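Local coordinates for protein pseudopodium-enriched atypical kinase 1 (Homo sapiens, PDB 6BHC) that is a pseudokinase that forms dimers and probably acts as a scaffold in tyrosine-kinase signalling rather than as an active kinase, at residues N375-W381 and T420-S424. The protein carries 1 engineered substitution. Residues are numbered along the deposited sequence; the frame is centred on the assembly and turned at random.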
ATOM      1  N   ASN A 375       6.784  16.304  26.321  1.00 33.69           N
ATOM      2  CA  ASN A 375       7.439  15.679  25.179  1.00 35.65           C
ATOM      3  C   ASN A 375       6.938  14.256  24.968  1.00 33.42           C
ATOM      4  O   ASN A 375       6.774  13.812  23.825  1.00 32.05           O
ATOM      5  CB  ASN A 375       8.955  15.695  25.374  1.00 30.20           C
ATOM      6  CG  ASN A 375       9.705  15.203  24.154  1.00 41.07           C
ATOM      7  OD1 ASN A 375      10.057  14.027  24.057  1.00 36.73           O
ATOM      8  ND2 ASN A 375       9.953  16.104  23.211  1.00 42.20           N
ATOM      9  N   THR A 376       6.686  13.529  26.058  1.00 31.34           N
ATOM     10  CA  THR A 376       6.149  12.176  25.941  1.00 33.18           C
ATOM     11  C   THR A 376       4.732  12.194  25.380  1.00 30.47           C
ATOM     12  O   THR A 376       4.380  11.353  24.545  1.00 36.99           O
ATOM     13  CB  THR A 376       6.181  11.480  27.303  1.00 34.38           C
ATOM     14  OG1 THR A 376       7.537  11.383  27.759  1.00 41.87           O
ATOM     15  CG2 THR A 376       5.583  10.083  27.212  1.00 38.65           C
ATOM     16  N   LEU A 377       3.911  13.149  25.821  1.00 28.86           N
ATOM     17  CA  LEU A 377       2.552  13.262  25.303  1.00 30.47           C
ATOM     18  C   LEU A 377       2.556  13.510  23.798  1.00 27.27           C
ATOM     19  O   LEU A 377       1.817  12.865  23.048  1.00 29.76           O
ATOM     20  CB  LEU A 377       1.809  14.381  26.032  1.00 34.23           C
ATOM     21  CG  LEU A 377       0.366  14.640  25.599  1.00 41.76           C
ATOM     22  CD1 LEU A 377      -0.529  13.480  26.008  1.00 46.36           C
ATOM     23  CD2 LEU A 377      -0.141  15.949  26.181  1.00 39.88           C
ATOM     24  N   LEU A 378       3.393  14.443  23.340  1.00 31.54           N
ATOM     25  CA  LEU A 378       3.451  14.747  21.913  1.00 26.24           C
ATOM     26  C   LEU A 378       4.074  13.602  21.125  1.00 31.16           C
ATOM     27  O   LEU A 378       3.648  13.313  20.000  1.00 27.98           O
ATOM     28  CB  LEU A 378       4.229  16.043  21.686  1.00 26.72           C
ATOM     29  CG  LEU A 378       3.602  17.318  22.253  1.00 32.92           C
ATOM     30  CD1 LEU A 378       4.550  18.500  22.108  1.00 28.02           C
ATOM     31  CD2 LEU A 378       2.276  17.607  21.569  1.00 20.57           C
ATOM     32  N   GLN A 379       5.084  12.938  21.693  1.00 28.54           N
ATOM     33  CA  GLN A 379       5.733  11.843  20.980  1.00 28.15           C
ATOM     34  C   GLN A 379       4.808  10.639  20.856  1.00 29.91           C
ATOM     35  O   GLN A 379       4.790   9.971  19.817  1.00 27.21           O
ATOM     36  CB  GLN A 379       7.034  11.451  21.680  1.00 27.53           C
ATOM     37  CG  GLN A 379       7.870  10.441  20.906  1.00 27.05           C
ATOM     38  CD  GLN A 379       8.382  10.997  19.592  1.00 35.28           C
ATOM     39  OE1 GLN A 379       9.312  11.803  19.566  1.00 39.43           O
ATOM     40  NE2 GLN A 379       7.775  10.569  18.491  1.00 37.10           N
ATOM     41  N   ASN A 380       4.037  10.343  21.906  1.00 20.25           N
ATOM     42  CA  ASN A 380       3.082   9.243  21.827  1.00 26.32           C
ATOM     43  C   ASN A 380       2.021   9.517  20.770  1.00 27.33           C
ATOM     44  O   ASN A 380       1.630   8.613  20.023  1.00 24.74           O
ATOM     45  CB  ASN A 380       2.432   9.005  23.190  1.00 21.65           C
ATOM     46  CG  ASN A 380       3.421   8.519  24.231  1.00 38.87           C
ATOM     47  OD1 ASN A 380       4.511   8.049  23.901  1.00 37.54           O
ATOM     48  ND2 ASN A 380       3.044   8.627  25.499  1.00 36.58           N
ATOM     49  N   TRP A 381       1.549  10.763  20.689  1.00 24.77           N
ATOM     50  CA  TRP A 381       0.582  11.119  19.656  1.00 30.25           C
ATOM     51  C   TRP A 381       1.173  10.933  18.263  1.00 24.28           C
ATOM     52  O   TRP A 381       0.499  10.427  17.359  1.00 25.75           O
ATOM     53  CB  TRP A 381       0.108  12.559  19.854  1.00 26.62           C
ATOM     54  CG  TRP A 381      -0.914  12.995  18.849  1.00 25.87           C
ATOM     55  CD1 TRP A 381      -2.271  12.924  18.976  1.00 25.67           C
ATOM     56  CD2 TRP A 381      -0.662  13.566  17.559  1.00 24.06           C
ATOM     57  NE1 TRP A 381      -2.878  13.419  17.846  1.00 19.79           N
ATOM     58  CE2 TRP A 381      -1.911  13.818  16.961  1.00 19.65           C
ATOM     59  CE3 TRP A 381       0.502  13.889  16.852  1.00 28.68           C
ATOM     60  CZ2 TRP A 381      -2.032  14.374  15.691  1.00 19.22           C
ATOM     61  CZ3 TRP A 381       0.380  14.442  15.592  1.00 21.76           C
ATOM     62  CH2 TRP A 381      -0.877  14.678  15.023  1.00 16.56           C
ATOM     63  N   THR A 420       8.366  16.624  17.903  1.00 20.95           N
ATOM     64  CA  THR A 420       7.793  17.074  19.165  1.00 26.07           C
ATOM     65  C   THR A 420       8.066  18.554  19.398  1.00 27.37           C
ATOM     66  O   THR A 420       7.234  19.252  19.987  1.00 30.03           O
ATOM     67  CB  THR A 420       8.340  16.242  20.325  1.00 27.50           C
ATOM     68  OG1 THR A 420       9.762  16.396  20.401  1.00 35.10           O
ATOM     69  CG2 THR A 420       8.003  14.769  20.130  1.00 27.05           C
ATOM     70  N   ASP A 421       9.212  19.050  18.927  1.00 26.72           N
ATOM     71  CA  ASP A 421       9.520  20.468  19.080  1.00 30.25           C
ATOM     72  C   ASP A 421       8.615  21.330  18.207  1.00 29.40           C
ATOM     73  O   ASP A 421       8.153  22.390  18.644  1.00 32.86           O
ATOM     74  CB  ASP A 421      10.989  20.724  18.747  1.00 35.62           C
ATOM     75  CG  ASP A 421      11.403  22.158  19.006  1.00 56.42           C
ATOM     76  OD1 ASP A 421      11.733  22.481  20.167  1.00 55.02           O
ATOM     77  OD2 ASP A 421      11.400  22.963  18.050  1.00 66.11           O
ATOM     78  N   SER A 422       8.348  20.891  16.974  1.00 30.94           N
ATOM     79  CA  SER A 422       7.480  21.666  16.092  1.00 25.34           C
ATOM     80  C   SER A 422       6.037  21.642  16.577  1.00 28.29           C
ATOM     81  O   SER A 422       5.321  22.643  16.459  1.00 34.01           O
ATOM     82  CB  SER A 422       7.569  21.136  14.661  1.00 25.23           C
ATOM     83  OG  SER A 422       6.824  19.941  14.512  1.00 25.74           O
ATOM     84  N   LEU A 423       5.587  20.507  17.117  1.00 19.45           N
ATOM     85  CA  LEU A 423       4.235  20.441  17.661  1.00 23.95           C
ATOM     86  C   LEU A 423       4.100  21.308  18.904  1.00 26.45           C
ATOM     87  O   LEU A 423       3.078  21.976  19.095  1.00 26.75           O
ATOM     88  CB  LEU A 423       3.862  18.993  17.976  1.00 17.47           C
ATOM     89  CG  LEU A 423       3.720  18.027  16.799  1.00 31.31           C
ATOM     90  CD1 LEU A 423       3.220  16.680  17.286  1.00 24.55           C
ATOM     91  CD2 LEU A 423       2.790  18.595  15.738  1.00 32.94           C
ATOM     92  N   SER A 424       5.126  21.313  19.760  1.00 21.64           N
ATOM     93  CA  SER A 424       5.070  22.110  20.980  1.00 35.59           C
ATOM     94  C   SER A 424       4.944  23.595  20.664  1.00 33.30           C
ATOM     95  O   SER A 424       4.254  24.332  21.378  1.00 39.75           O
ATOM     96  CB  SER A 424       6.307  21.842  21.837  1.00 36.50           C
ATOM     97  OG  SER A 424       6.289  22.625  23.018  1.00 46.90           O
TER
HETATM   98  O   HOH W   1      10.104  14.341  17.592  1.00 28.47           O
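Thr420 and Leu378 centre a mixed apolar and polar helix-helix contact in the C-terminal helices, where the first turn of helix 420-430 packs on an early part of helix 371-396. The two short axes approach to 9.5 Å at 108°, so the helices cross steeply. Leu378 points its CB at the other helix, and its CD1 methyl lies 3.5 Å from Thr420 O. That carbonyl already accepts the helical bond from Ser424 N. The same methyl rests against Ser424 CB at 3.8 Å. CD2 touches Leu423 CB, the two side chains sliding past each other in opposite directions. Phe365 of helix 359-367 touches both Leu378 and Ser424, which makes this a three-helix junction. In the PEAK family, helices flanking the pseudokinase fold form the split helical dimerization (SHED) module. This contact probably belongs to its C-terminal part, with helix 16-39 as the N-terminal part. Thr420 grips helix 371-396 with both branches. Its rotamer (chi1 61°) turns OG1 to Asn375 and CG2 to Gln379. The CG2 methyl comes 3.3 Å from Gln379 OE1. OG1 takes a weak, strongly bent bond from Asn375 ND2 (2.8 Å, 122° at the hydrogen). Replacing this threonine by an alanine would probably leave Asn375 ND2 without this acceptor and open a gap beside Gln379. A water accepts from Thr420 N at 2.9 Å and donates weakly to Gln379 OE1, linking the start of helix 420-430 to the other helix. Gln379 NE2 turns instead to Asp383, one helical turn on. Further along, Leu423 CD1 meets the six-membered ring of Trp381 obliquely, 3.9 Å from CE3. Leu382 also touches Leu423, while Trp381 reaches Leu361 of helix 359-367.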